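PDB 2Z0Q: Rho guanine nucleotide exchange factor 3 from Mus musculus, which acts as a guanine nucleotide exchange factor for the GTPases RhoA and RhoB, the crystallised piece being its DH-PH domain pair. Local coordinates for residues V84-P87 with D88-E92; K19-E22 with A23-E26; H173-N176 with D177-D180. All coordinates share one frame; numbering follows the deposited sequence.

Interaction 1 of 3, residues V84-P87 with D88-E92; sequences VRKP and DGSTE
Lys86 and Ser90 are joined by a nearly straight backbone bond, Lys86 N to Ser90 O at 2.8 Å with 169° at the hydrogen. Within that span Gly89 N donates to Lys86 O at 2.9 Å, which closes a type I beta turn from Lys86 to Gly89; here the donor stands well above the carbonyl plane. Asp88, in the third position of the turn, binds the residue that leaves it. Its OD1 accepts from Ser90 N at 2.9 Å, forming an Asx turn, and also takes the Ser90 hydroxyl on its syn lone pair, Ser90 OG to Asp88 OD1 being 2.7 Å. Both side chains have chi1 near +70°, with Asp88 CG and Ser90 OG each lying between their own backbone N and carbonyl carbon, and this turns the two groups toward each other. Where the two arms spread apart, a water donates to Val84 O and accepts from Glu92 N, bridging a gap that the backbone does not close directly.

Aliphatic carbons pack outside this polar frame. The Lys86 chain runs past Ser90, its CD 3.4 Å from Ser90 OG, while Arg85 CG lies 3.4 Å from Thr91 OG1. Val84 CG1 and Thr91 CG2 touch more loosely at 4.1 Å, the two side chains crossing at about a right angle. On the side facing helix 15-51, Thr91 packs on Ile24 and Arg85 on Phe25. With two donors converging on one carboxylate oxygen, Asp88 is held by the backbone N and the hydroxyl of the residue two further on, even on this exposed surface, and its negative charge is probably partly offset there.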
loop_
_atom_site.group_PDB
_atom_site.type_symbol
_atom_site.label_atom_id
_atom_site.label_comp_id
_atom_site.label_asym_id
_atom_site.label_seq_id
_atom_site.Cartn_x
_atom_site.Cartn_y
_atom_site.Cartn_z
ATOM N N VAL A 84 -8.975 28.247 16.030
ATOM C CA VAL A 84 -7.924 29.138 16.433
ATOM C C VAL A 84 -7.664 30.297 15.471
ATOM O O VAL A 84 -7.001 31.254 15.834
ATOM C CB VAL A 84 -6.620 28.327 16.688
ATOM C CG1 VAL A 84 -6.050 27.792 15.381
ATOM C CG2 VAL A 84 -5.641 29.170 17.434
ATOM N N ARG A 85 -8.204 30.229 14.253
ATOM C CA ARG A 85 -7.991 31.324 13.300
ATOM C C ARG A 85 -8.563 32.640 13.803
ATOM O O ARG A 85 -9.614 32.659 14.442
ATOM C CB ARG A 85 -8.661 31.031 11.961
ATOM C CG ARG A 85 -7.924 30.085 11.088
ATOM C CD ARG A 85 -8.723 29.758 9.839
ATOM N NE ARG A 85 -8.088 28.653 9.122
ATOM C CZ ARG A 85 -8.694 27.914 8.197
ATOM N NH1 ARG A 85 -9.960 28.164 7.863
ATOM N NH2 ARG A 85 -8.045 26.908 7.625
ATOM N N LYS A 86 -7.872 33.732 13.521
ATOM C CA LYS A 86 -8.348 35.058 13.921
ATOM C C LYS A 86 -9.459 35.407 12.917
ATOM O O LYS A 86 -9.640 34.711 11.902
ATOM C CB LYS A 86 -7.196 36.070 13.817
ATOM C CG LYS A 86 -6.030 35.829 14.804
ATOM C CD LYS A 86 -4.811 36.591 14.311
ATOM C CE LYS A 86 -4.052 37.307 15.425
ATOM N NZ LYS A 86 -2.979 38.194 14.867
ATOM N N PRO A 87 -10.236 36.469 13.211
ATOM C CA PRO A 87 -11.331 36.940 12.356
ATOM C C PRO A 87 -10.875 37.207 10.926
ATOM O O PRO A 87 -11.685 37.116 10.004
ATOM C CB PRO A 87 -11.779 38.238 13.045
ATOM C CG PRO A 87 -11.598 37.909 14.516
ATOM C CD PRO A 87 -10.261 37.135 14.533
ATOM N N ASP A 88 -9.598 37.556 10.740
ATOM C CA ASP A 88 -9.110 37.828 9.386
ATOM C C ASP A 88 -8.621 36.573 8.650
ATOM O O ASP A 88 -8.071 36.695 7.568
ATOM C CB ASP A 88 -7.996 38.899 9.385
ATOM C CG ASP A 88 -6.689 38.428 9.995
ATOM O OD1 ASP A 88 -6.594 37.253 10.406
ATOM O OD2 ASP A 88 -5.749 39.263 10.063
ATOM N N GLY A 89 -8.817 35.396 9.257
ATOM C CA GLY A 89 -8.432 34.154 8.617
ATOM C C GLY A 89 -7.016 33.690 8.896
ATOM O O GLY A 89 -6.684 32.559 8.520
ATOM N N SER A 90 -6.194 34.518 9.542
ATOM C CA SER A 90 -4.787 34.133 9.825
ATOM C C SER A 90 -4.688 33.321 11.115
ATOM O O SER A 90 -5.640 33.286 11.927
ATOM C CB SER A 90 -3.874 35.372 9.920
ATOM O OG SER A 90 -4.180 36.165 11.046
ATOM N N THR A 91 -3.541 32.656 11.291
ATOM C CA THR A 91 -3.298 31.844 12.483
ATOM C C THR A 91 -1.988 32.210 13.165
ATOM O O THR A 91 -0.950 32.332 12.519
ATOM C CB THR A 91 -3.267 30.332 12.127
ATOM O OG1 THR A 91 -4.553 29.922 11.661
ATOM C CG2 THR A 91 -2.918 29.503 13.375
ATOM N N GLU A 92 -2.036 32.424 14.486
ATOM C CA GLU A 92 -0.851 32.801 15.253
ATOM C C GLU A 92 0.039 31.579 15.565
ATOM O O GLU A 92 1.217 31.549 15.209
ATOM C CB GLU A 92 -1.275 33.446 16.584
ATOM C CG GLU A 92 -0.176 34.228 17.249
ATOM C CD GLU A 92 -0.683 35.036 18.465
ATOM O OE1 GLU A 92 -1.854 35.489 18.452
ATOM O OE2 GLU A 92 0.097 35.231 19.422
HETATM O O HOH W 1 -4.447 32.167 15.907
#

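Interaction 2 of 3, residues K19-E22 with A23-E26; sequences KRQE and AIFE
Four successive i to i+4 bonds, Ala23 N to Lys19 O, Ile24 N to Arg20 O, Phe25 N to Gln21 O and Glu26 N to Glu22 O, span 2.9 to 3.0 Å with N-H...O angles of 154° to 162°, the regular geometry of an alpha-helix. This is part of helix 15-51, in the helical DH domain.

Arg20 and Ile24, one turn apart, lie side by side and point the same way. The Ile24 methyl CD1 comes within 3.7 Å of Arg20 NH1, approaching the guanidinium obliquely. Arg20 reaches this position with CG anti to its own N (chi1 -167°) and a bend at chi3. Its polar end is committed elsewhere: NE forms a salt bridge with Glu17, and NH1 donates to Glu92 O. Gln21 NE2 likewise has partners in Glu17 and Thr91 O, so neighbouring residues of one helical turn grip the loop that follows helix 67-84. Ala23 and Ile24 are buried against Ile170 of helix 155-172, and the small Ala23 also meets Glu169.

Glu22 and Glu26 occupy the exposed side. Their like-charged oxygens, Glu22 OE1 and Glu26 OE2, stand 4.3 Å apart, a proximity that might raise the proton affinity of either carboxylate slightly. Glu26 has CG beside its backbone N and an extended chain that lies along the preceding turn, with Glu26 CG 3.2 Å from Glu22 O and Glu26 OE2 3.7 Å from Glu22 CB.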
loop_
_atom_site.group_PDB
_atom_site.type_symbol
_atom_site.label_atom_id
_atom_site.label_comp_id
_atom_site.label_asym_id
_atom_site.label_seq_id
_atom_site.Cartn_x
_atom_site.Cartn_y
_atom_site.Cartn_z
ATOM N N LYS A 19 4.499 32.913 3.663
ATOM C CA LYS A 19 4.729 31.482 3.433
ATOM C C LYS A 19 4.294 30.633 4.650
ATOM O O LYS A 19 3.794 29.512 4.485
ATOM C CB LYS A 19 6.205 31.206 3.099
ATOM C CG LYS A 19 6.627 31.788 1.752
ATOM C CD LYS A 19 8.119 31.554 1.533
ATOM C CE LYS A 19 8.594 32.279 0.291
ATOM N NZ LYS A 19 10.085 32.094 0.086
ATOM N N ARG A 20 4.467 31.172 5.847
ATOM C CA ARG A 20 4.047 30.458 7.050
ATOM C C ARG A 20 2.514 30.353 7.048
ATOM O O ARG A 20 1.962 29.317 7.322
ATOM C CB ARG A 20 4.456 31.224 8.293
ATOM C CG ARG A 20 4.325 30.366 9.564
ATOM C CD ARG A 20 4.778 31.129 10.830
ATOM N NE ARG A 20 3.885 32.236 11.225
ATOM C CZ ARG A 20 2.950 32.167 12.173
ATOM N NH1 ARG A 20 2.731 31.053 12.856
ATOM N NH2 ARG A 20 2.231 33.242 12.458
ATOM N N GLN A 21 1.839 31.449 6.703
ATOM C CA GLN A 21 0.366 31.400 6.667
ATOM C C GLN A 21 -0.102 30.443 5.585
ATOM O O GLN A 21 -1.092 29.746 5.774
ATOM C CB GLN A 21 -0.255 32.806 6.494
ATOM C CG GLN A 21 -0.001 33.750 7.676
ATOM C CD GLN A 21 -0.613 33.220 8.966
ATOM O OE1 GLN A 21 -1.732 32.734 8.978
ATOM N NE2 GLN A 21 0.130 33.312 10.054
ATOM N N GLU A 22 0.587 30.413 4.438
ATOM C CA GLU A 22 0.237 29.468 3.405
ATOM C C GLU A 22 0.380 28.022 3.938
ATOM O O GLU A 22 -0.510 27.180 3.764
ATOM C CB GLU A 22 1.153 29.641 2.181
ATOM C CG GLU A 22 0.777 30.887 1.388
ATOM C CD GLU A 22 1.469 30.925 0.022
ATOM O OE1 GLU A 22 2.494 30.238 -0.144
ATOM O OE2 GLU A 22 0.968 31.637 -0.883
ATOM N N ALA A 23 1.499 27.755 4.606
ATOM C CA ALA A 23 1.737 26.405 5.091
ATOM C C ALA A 23 0.664 25.955 6.098
ATOM O O ALA A 23 0.258 24.798 6.096
ATOM C CB ALA A 23 3.184 26.315 5.723
ATOM N N ILE A 24 0.213 26.874 6.948
ATOM C CA ILE A 24 -0.798 26.546 7.959
ATOM C C ILE A 24 -2.168 26.304 7.295
ATOM O O ILE A 24 -2.908 25.369 7.627
ATOM C CB ILE A 24 -0.882 27.677 8.983
ATOM C CG1 ILE A 24 0.369 27.647 9.852
ATOM C CG2 ILE A 24 -2.141 27.535 9.867
ATOM C CD1 ILE A 24 0.517 28.908 10.725
ATOM N N PHE A 25 -2.491 27.143 6.319
ATOM C CA PHE A 25 -3.762 26.982 5.633
ATOM C C PHE A 25 -3.780 25.645 4.878
ATOM O O PHE A 25 -4.777 24.926 4.901
ATOM C CB PHE A 25 -3.992 28.148 4.644
ATOM C CG PHE A 25 -5.429 28.309 4.248
ATOM C CD1 PHE A 25 -6.320 28.915 5.122
ATOM C CD2 PHE A 25 -5.899 27.783 3.063
ATOM C CE1 PHE A 25 -7.670 28.983 4.816
ATOM C CE2 PHE A 25 -7.267 27.846 2.744
ATOM C CZ PHE A 25 -8.131 28.440 3.625
ATOM N N GLU A 26 -2.655 25.319 4.229
ATOM C CA GLU A 26 -2.516 24.089 3.465
ATOM C C GLU A 26 -2.711 22.865 4.350
ATOM O O GLU A 26 -3.325 21.878 3.936
ATOM C CB GLU A 26 -1.138 24.041 2.786
ATOM C CG GLU A 26 -1.066 24.972 1.519
ATOM C CD GLU A 26 0.348 25.405 1.145
ATOM O OE1 GLU A 26 1.322 24.723 1.541
ATOM O OE2 GLU A 26 0.492 26.440 0.446
#

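Interaction 3 of 3, residues H173-N176 with D177-D180; sequences HTPN and DNPD
A chi1 of -171° places Asn178 CG opposite its backbone N, while Thr174 CG2 also lies anti to its own N and meets the same residue. The two side chains cross at about a right angle, Thr174 CG2 lying 3.6 Å from Asn178 CB and also touching the amide carbon. The methyl reaches on to Asp180, Thr174 CG2 to Asp180 CB being 3.8 Å, so one small group packs against two residues of 177-180.

Pro175 O accepts from Asn178 N at 3.1 Å, closing a type I beta turn; the donor sits well above the carbonyl plane, 56° out of it. Within the turn the Asp177 carboxylate leans back to the proline ring, with Asp177 OD1 3.3 Å from Pro175 CB. One water donates to both Asn176 O and Asn178 O. Another donates to Thr174 OG1 and Asp180 OD2, linking Thr174 to Asp180 across the bend. Those groups have further partners: Thr174 OG1 bonds to Ile170 O, while Asp180 OD2 receives Val94 N and OD1 receives Gly95 N, tying this corner to the start of helix 95-101 and the residue before it.

Asn178 OD1 takes Asp180 N at 2.9 Å, with 162° at the hydrogen. That capping bond, sharing Asn178 with the beta turn, is an Asx turn of the kind that caps the N-terminal end of a helix, here where the chain enters the long helix 180-213 of the DH domain.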
loop_
_atom_site.group_PDB
_atom_site.type_symbol
_atom_site.label_atom_id
_atom_site.label_comp_id
_atom_site.label_asym_id
_atom_site.label_seq_id
_atom_site.Cartn_x
_atom_site.Cartn_y
_atom_site.Cartn_z
ATOM N N HIS A 173 9.223 28.403 8.082
ATOM C CA HIS A 173 8.854 29.818 7.929
ATOM C C HIS A 173 8.426 30.403 9.285
ATOM O O HIS A 173 7.895 31.518 9.372
ATOM C CB HIS A 173 7.737 29.958 6.911
ATOM C CG HIS A 173 8.071 29.355 5.589
ATOM N ND1 HIS A 173 9.162 29.758 4.852
ATOM C CD2 HIS A 173 7.493 28.343 4.897
ATOM C CE1 HIS A 173 9.242 29.015 3.763
ATOM N NE2 HIS A 173 8.243 28.149 3.766
ATOM N N THR A 174 8.699 29.675 10.359
ATOM C CA THR A 174 8.354 30.150 11.703
ATOM C C THR A 174 9.587 30.845 12.323
ATOM O O THR A 174 10.661 30.228 12.460
ATOM C CB THR A 174 7.897 28.965 12.623
ATOM O OG1 THR A 174 6.742 28.309 12.053
ATOM C CG2 THR A 174 7.516 29.479 14.016
ATOM N N PRO A 175 9.452 32.124 12.699
ATOM C CA PRO A 175 10.544 32.909 13.298
ATOM C C PRO A 175 11.071 32.374 14.654
ATOM O O PRO A 175 10.366 31.681 15.380
ATOM C CB PRO A 175 9.949 34.322 13.390
ATOM C CG PRO A 175 8.502 34.093 13.513
ATOM C CD PRO A 175 8.201 32.902 12.629
ATOM N N ASN A 176 12.326 32.696 14.974
ATOM C CA ASN A 176 12.934 32.222 16.225
ATOM C C ASN A 176 12.243 32.693 17.509
ATOM O O ASN A 176 12.358 32.049 18.549
ATOM C CB ASN A 176 14.426 32.601 16.279
ATOM C CG ASN A 176 15.214 32.098 15.068
ATOM O OD1 ASN A 176 15.010 30.974 14.582
ATOM N ND2 ASN A 176 16.139 32.930 14.583
ATOM N N ASP A 177 11.517 33.797 17.447
ATOM C CA ASP A 177 10.828 34.304 18.630
ATOM C C ASP A 177 9.385 33.816 18.726
ATOM O O ASP A 177 8.584 34.325 19.528
ATOM C CB ASP A 177 10.847 35.833 18.613
ATOM C CG ASP A 177 10.057 36.407 17.453
ATOM O OD1 ASP A 177 10.138 35.853 16.329
ATOM O OD2 ASP A 177 9.364 37.422 17.668
ATOM N N ASN A 178 9.039 32.831 17.895
ATOM C CA ASN A 178 7.695 32.287 17.898
ATOM C C ASN A 178 7.793 30.909 18.576
ATOM O O ASN A 178 8.509 30.044 18.088
ATOM C CB ASN A 178 7.205 32.109 16.461
ATOM C CG ASN A 178 5.756 31.761 16.393
ATOM O OD1 ASN A 178 5.274 30.898 17.124
ATOM N ND2 ASN A 178 5.027 32.431 15.488
ATOM N N PRO A 179 7.045 30.683 19.671
ATOM C CA PRO A 179 7.092 29.399 20.392
ATOM C C PRO A 179 6.674 28.184 19.581
ATOM O O PRO A 179 6.883 27.059 20.002
ATOM C CB PRO A 179 6.189 29.639 21.602
ATOM C CG PRO A 179 5.200 30.683 21.079
ATOM C CD PRO A 179 6.082 31.610 20.305
ATOM N N ASP A 180 6.058 28.427 18.424
ATOM C CA ASP A 180 5.669 27.325 17.559
ATOM C C ASP A 180 6.939 26.588 17.100
ATOM O O ASP A 180 6.850 25.427 16.690
ATOM C CB ASP A 180 4.938 27.848 16.325
ATOM C CG ASP A 180 3.450 27.597 16.370
ATOM O OD1 ASP A 180 2.886 27.257 17.453
ATOM O OD2 ASP A 180 2.816 27.728 15.298
HETATM O O HOH W 2 3.866 28.565 13.024
HETATM O O HOH W 3 11.138 29.887 19.696
#

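In the fold
All three contacts lie in the DH domain, on the same side of the chain's centre and at its end remote from the PH domain. Along the chain, interaction 2 comes first, on helix 15-51, followed by interaction 1 in the loop between helices 67-84 and 95-101, then interaction 3 between helices 155-172 and 180-213. The three centres form a triangle, interaction 2 being about 12 Å from interaction 1 and 13 Å from interaction 3, which are themselves about 16 Å apart. Arg20 reaches both loops, packing on His173 and Thr174 as well as meeting residues 88-92, so the first helix joins two inter-helix connections at one end of the bundle.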